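D-isomer specific 2-hydroxyacid dehydrogenase family protein (Aeromonas salmonicida subsp. salmonicida, PDB 3HG7) probably acts as an NAD-dependent oxidoreductase of the D-isomer specific 2-hydroxyacid dehydrogenase family. Local coordinates at residues A[143-148]-A[154-159]; A[10-13]-A[17-20]. The protein carries 1 engineered substitution. All coordinates share one frame; numbering follows the deposited sequence.

Interaction 1. Residues A[143-148]-A[154-159]; sequences LLILGT and HIAHTG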
loop_
_atom_site.group_PDB
_atom_site.type_symbol
_atom_site.label_atom_id
_atom_site.label_comp_id
_atom_site.label_asym_id
_atom_site.label_seq_id
_atom_site.Cartn_x
_atom_site.Cartn_y
_atom_site.Cartn_z
ATOM N N LEU A 143 9.850 7.203 15.942
ATOM C CA LEU A 143 9.177 6.536 14.829
ATOM C C LEU A 143 10.227 5.675 14.144
ATOM O O LEU A 143 11.248 6.198 13.744
ATOM C CB LEU A 143 8.629 7.574 13.841
ATOM C CG LEU A 143 7.872 7.093 12.593
ATOM C CD1 LEU A 143 6.768 6.097 12.945
ATOM C CD2 LEU A 143 7.280 8.255 11.775
ATOM N N LEU A 144 9.985 4.365 14.057
ATOM C CA LEU A 144 10.765 3.466 13.191
ATOM C C LEU A 144 9.972 3.130 11.931
ATOM O O LEU A 144 8.835 2.636 12.031
ATOM C CB LEU A 144 11.053 2.154 13.914
ATOM C CG LEU A 144 11.853 1.138 13.104
ATOM C CD1 LEU A 144 13.155 1.763 12.599
ATOM C CD2 LEU A 144 12.111 -0.114 13.911
ATOM N N ILE A 145 10.571 3.351 10.760
ATOM C CA ILE A 145 9.927 3.016 9.487
ATOM C C ILE A 145 10.784 1.991 8.732
ATOM O O ILE A 145 12.004 2.185 8.576
ATOM C CB ILE A 145 9.697 4.263 8.594
ATOM C CG1 ILE A 145 8.927 5.344 9.360
ATOM C CG2 ILE A 145 8.991 3.863 7.266
ATOM C CD1 ILE A 145 8.780 6.679 8.609
ATOM N N LEU A 146 10.143 0.896 8.330
ATOM C CA LEU A 146 10.743 -0.127 7.474
ATOM C C LEU A 146 10.327 0.144 6.042
ATOM O O LEU A 146 9.170 -0.025 5.663
ATOM C CB LEU A 146 10.305 -1.536 7.894
ATOM C CG LEU A 146 10.258 -1.874 9.382
ATOM C CD1 LEU A 146 10.096 -3.370 9.533
ATOM C CD2 LEU A 146 11.503 -1.400 10.109
ATOM N N GLY A 147 11.287 0.588 5.249
ATOM C CA GLY A 147 11.033 0.964 3.866
ATOM C C GLY A 147 11.342 2.438 3.732
ATOM O O GLY A 147 10.796 3.267 4.464
ATOM N N THR A 148 12.212 2.765 2.785
ATOM C CA THR A 148 12.760 4.107 2.684
ATOM C C THR A 148 12.462 4.791 1.361
ATOM O O THR A 148 13.089 5.808 1.022
ATOM C CB THR A 148 14.287 4.073 2.906
ATOM O OG1 THR A 148 14.926 4.934 1.959
ATOM C CG2 THR A 148 14.793 2.667 2.676
ATOM N N HIS A 154 7.873 10.069 3.043
ATOM C CA HIS A 154 6.819 11.031 3.399
ATOM C C HIS A 154 6.374 10.877 4.867
ATOM O O HIS A 154 6.233 11.882 5.596
ATOM C CB HIS A 154 5.630 11.002 2.438
ATOM C CG HIS A 154 4.845 12.278 2.436
ATOM N ND1 HIS A 154 3.935 12.593 3.425
ATOM C CD2 HIS A 154 4.845 13.327 1.577
ATOM C CE1 HIS A 154 3.406 13.776 3.171
ATOM N NE2 HIS A 154 3.944 14.247 2.057
ATOM N N ILE A 155 6.226 9.626 5.306
ATOM C CA ILE A 155 5.833 9.340 6.693
ATOM C C ILE A 155 6.920 9.852 7.615
ATOM O O ILE A 155 6.649 10.278 8.758
ATOM C CB ILE A 155 5.633 7.821 6.923
ATOM C CG1 ILE A 155 4.490 7.275 6.040
ATOM C CG2 ILE A 155 5.297 7.513 8.375
ATOM C CD1 ILE A 155 4.558 5.799 5.885
ATOM N N ALA A 156 8.157 9.803 7.132
ATOM C CA ALA A 156 9.301 10.346 7.877
ATOM C C ALA A 156 9.198 11.857 8.091
ATOM O O ALA A 156 9.322 12.344 9.243
ATOM C CB ALA A 156 10.596 9.977 7.183
ATOM N N HIS A 157 8.962 12.608 7.015
ATOM C CA HIS A 157 8.808 14.065 7.148
ATOM C C HIS A 157 7.667 14.438 8.093
ATOM O O HIS A 157 7.772 15.411 8.852
ATOM C CB HIS A 157 8.610 14.732 5.790
ATOM C CG HIS A 157 9.874 14.835 4.987
ATOM N ND1 HIS A 157 10.255 13.877 4.068
ATOM C CD2 HIS A 157 10.872 15.753 5.008
ATOM C CE1 HIS A 157 11.412 14.223 3.528
ATOM N NE2 HIS A 157 11.808 15.355 4.083
ATOM N N THR A 158 6.569 13.676 8.031
ATOM C CA THR A 158 5.448 13.910 8.939
ATOM C C THR A 158 5.820 13.634 10.391
ATOM O O THR A 158 5.467 14.419 11.266
ATOM C CB THR A 158 4.184 13.132 8.527
ATOM O OG1 THR A 158 4.006 13.272 7.114
ATOM C CG2 THR A 158 2.944 13.677 9.270
ATOM N N GLY A 159 6.534 12.543 10.664
ATOM C CA GLY A 159 6.990 12.307 12.046
ATOM C C GLY A 159 7.885 13.424 12.569
ATOM O O GLY A 159 7.687 13.917 13.689
#

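Interaction 2. Residues A[10-13]-A[17-20]; sequences LLSQ and HYER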
loop_
_atom_site.group_PDB
_atom_site.type_symbol
_atom_site.label_atom_id
_atom_site.label_comp_id
_atom_site.label_asym_id
_atom_site.label_seq_id
_atom_site.Cartn_x
_atom_site.Cartn_y
_atom_site.Cartn_z
ATOM N N LEU A 10 -10.430 0.277 -21.182
ATOM C CA LEU A 10 -10.523 0.637 -19.761
ATOM C C LEU A 10 -11.330 -0.452 -19.068
ATOM O O LEU A 10 -12.454 -0.724 -19.475
ATOM C CB LEU A 10 -11.260 1.973 -19.605
ATOM C CG LEU A 10 -10.538 3.160 -20.265
ATOM C CD1 LEU A 10 -11.374 4.386 -20.127
ATOM C CD2 LEU A 10 -9.194 3.364 -19.550
ATOM N N LEU A 11 -10.707 -1.107 -18.094
ATOM C CA LEU A 11 -11.304 -2.212 -17.347
ATOM C C LEU A 11 -11.042 -1.950 -15.838
ATOM O O LEU A 11 -10.364 -2.744 -15.125
ATOM C CB LEU A 11 -10.684 -3.516 -17.807
ATOM C CG LEU A 11 -11.105 -4.844 -17.209
ATOM C CD1 LEU A 11 -12.577 -5.090 -17.468
ATOM C CD2 LEU A 11 -10.264 -5.926 -17.872
ATOM N N SER A 12 -11.598 -0.824 -15.375
ATOM C CA SER A 12 -11.426 -0.339 -14.007
ATOM C C SER A 12 -12.762 -0.008 -13.324
ATOM O O SER A 12 -13.701 0.423 -13.973
ATOM C CB SER A 12 -10.579 0.932 -14.007
ATOM O OG SER A 12 -10.506 1.478 -12.694
ATOM N N GLN A 13 -12.802 -0.148 -11.995
ATOM C CA GLN A 13 -14.006 0.262 -11.256
ATOM C C GLN A 13 -14.167 1.774 -11.389
ATOM O O GLN A 13 -15.257 2.291 -11.245
ATOM C CB GLN A 13 -13.946 -0.169 -9.793
ATOM C CG GLN A 13 -12.804 0.405 -8.988
ATOM C CD GLN A 13 -12.819 -0.120 -7.557
ATOM O OE1 GLN A 13 -13.106 0.616 -6.623
ATOM N NE2 GLN A 13 -12.548 -1.422 -7.393
ATOM N N HIS A 17 -14.565 7.825 -14.539
ATOM C CA HIS A 17 -13.601 8.876 -14.237
ATOM C C HIS A 17 -12.439 8.798 -15.246
ATOM O O HIS A 17 -12.070 9.798 -15.852
ATOM C CB HIS A 17 -13.094 8.722 -12.800
ATOM C CG HIS A 17 -12.527 9.978 -12.201
ATOM N ND1 HIS A 17 -12.360 10.150 -10.838
ATOM C CD2 HIS A 17 -12.113 11.131 -12.779
ATOM C CE1 HIS A 17 -11.838 11.346 -10.612
ATOM N NE2 HIS A 17 -11.684 11.963 -11.776
ATOM N N TYR A 18 -11.881 7.608 -15.442
ATOM C CA TYR A 18 -10.779 7.476 -16.435
ATOM C C TYR A 18 -11.173 7.925 -17.839
ATOM O O TYR A 18 -10.373 8.570 -18.558
ATOM C CB TYR A 18 -10.208 6.043 -16.456
ATOM C CG TYR A 18 -9.365 5.779 -15.237
ATOM C CD1 TYR A 18 -8.251 6.593 -14.953
ATOM C CD2 TYR A 18 -9.654 4.722 -14.373
ATOM C CE1 TYR A 18 -7.489 6.388 -13.798
ATOM C CE2 TYR A 18 -8.892 4.495 -13.244
ATOM C CZ TYR A 18 -7.804 5.330 -12.960
ATOM O OH TYR A 18 -7.015 5.120 -11.833
ATOM N N GLU A 19 -12.375 7.541 -18.265
ATOM C CA GLU A 19 -12.832 7.890 -19.620
ATOM C C GLU A 19 -12.932 9.405 -19.798
ATOM O O GLU A 19 -12.513 9.929 -20.839
ATOM C CB GLU A 19 -14.170 7.212 -19.937
ATOM C CG GLU A 19 -14.732 7.515 -21.315
ATOM C CD GLU A 19 -15.993 6.725 -21.610
ATOM O OE1 GLU A 19 -16.953 6.843 -20.834
ATOM O OE2 GLU A 19 -16.015 5.994 -22.620
ATOM N N ARG A 20 -13.500 10.074 -18.792
ATOM C CA ARG A 20 -13.606 11.531 -18.788
ATOM C C ARG A 20 -12.213 12.147 -18.866
ATOM O O ARG A 20 -11.969 12.999 -19.708
ATOM C CB ARG A 20 -14.341 12.037 -17.540
ATOM C CG ARG A 20 -14.258 13.545 -17.315
ATOM C CD ARG A 20 -15.307 14.039 -16.329
ATOM N NE ARG A 20 -15.150 13.464 -15.000
ATOM C CZ ARG A 20 -14.138 13.724 -14.180
ATOM N NH1 ARG A 20 -13.157 14.535 -14.554
ATOM N NH2 ARG A 20 -14.105 13.156 -12.986
#

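Interaction 1. Residues A[143-148]-A[154-159]
The carbonyl oxygen Ile-155 O takes a helical hydrogen bond from Gly-159 N at 3.0 Å, and methyl CD2 of Leu-143 rests against the same Ile-155 O at 3.7 Å. No hydrogen bond crosses between 143-148 and 154-159. The strand contributes only methyl carbons, which meet side-chain methyls and backbone atoms of the helix. Leu-143 and Ile-145 both leave the strand on the helix side. In Leu-143, CG lies anti to the backbone N (chi1 -180°), and CD2 ends over the helix turn between Ile-155 and Gly-159. It stands 4.1 Å from Gly-159 CA. Gly-159 has no side chain, and the Leu-143 methyl occupies the space beside its CA. The Leu-143 and Ile-155 side chains cross at about a right angle. CD1 of Ile-145 lies anti to CA (chi2 174°), which carries it to the helix backbone. There CD1 lies 3.5 Å from Ala-156 N and 3.6 Å from Ile-155 CG2. Ala-156 CB touches the same methyl at 4.0 Å. Phe-108 of helix 100-115 packs on both Leu-143 and Ile-155, and Val-166 of the next strand packs on Ala-156. All five touching residues are buried. The strand and helix axes are nearly antiparallel, at 175°, and approach to 9.5 Å. Gly-147 and Gly-149 in the turn and Gly-152 in the first turn of the helix fit a GxGxxG pattern. This is the first beta-alpha-beta unit of a Rossmann fold, where such a glycine turn usually faces the dinucleotide, consistent with NAD binding.

Interaction 2. Residues A[10-13]-A[17-20]
The contact belongs to a beta-alpha-beta unit, in which strand 6-11 leads through a short turn into helix 15-24 and on to strand 30-34. Leu-10 on the strand and Ser-12 just past its end face Tyr-18 and Glu-19 on the helix. CD1 of Leu-10 lies anti to CA (chi2 177°), which stretches it out to the helix. That methyl reaches the helix backbone, 3.8 Å from Glu-19 N. It also touches two side chains near their roots, Tyr-18 CB at 4.2 Å and Glu-19 CB at 4.0 Å. Ser-12 meets the Tyr-18 ring at its edge, and the Tyr-18 side chain also packs against Pro-286 and Val-289 of helix 286-301. Ser-12 OG lies near the ring plane, 3.5 Å from Tyr-18 CE2, and Ser-12 CB stands 3.9 Å from Tyr-18 CD2. The hydroxyl thus approaches the ring carbons CE2 and CD2 rather than the phenol oxygen. Its hydrogen-bond partners are Glu-54 OE2 and Asp-14 N, which probably hold it beside the ring. Glu-19 lends this contact its CB, while its extended chain carries the carboxylate away to a salt bridge between Glu-19 OE1 and Arg-34 NH1. No hydrogen bond joins 10-13 to 17-20. The pair is held by van der Waals contact, from a leucine methyl and from a serine at a ring edge. The polar ends of Ser-12 and Glu-19 turn to other partners, so the serine ties the strand end, and the glutamate ties the helix, to neighbouring parts of the fold.

How the interactions relate
Interactions 1 and 2 are the same kind of contact in two different sheets. Each packs a strand against the helix that follows it in a beta-alpha-beta unit. Interaction 1 lies in the seven-stranded parallel sheet, interaction 2 in the five-stranded one. Their centres are 33 Å apart, on opposite sides of the chain's centre, and they do not touch. Both are largely buried and lack hydrogen bonds across the pair. The side chains of interaction 1 are all aliphatic, and one methyl lies against a glycine. Interaction 2 mixes a leucine with a serine, an aromatic ring and a partly exposed glutamate; the serine and glutamate bond to other residues through their polar ends.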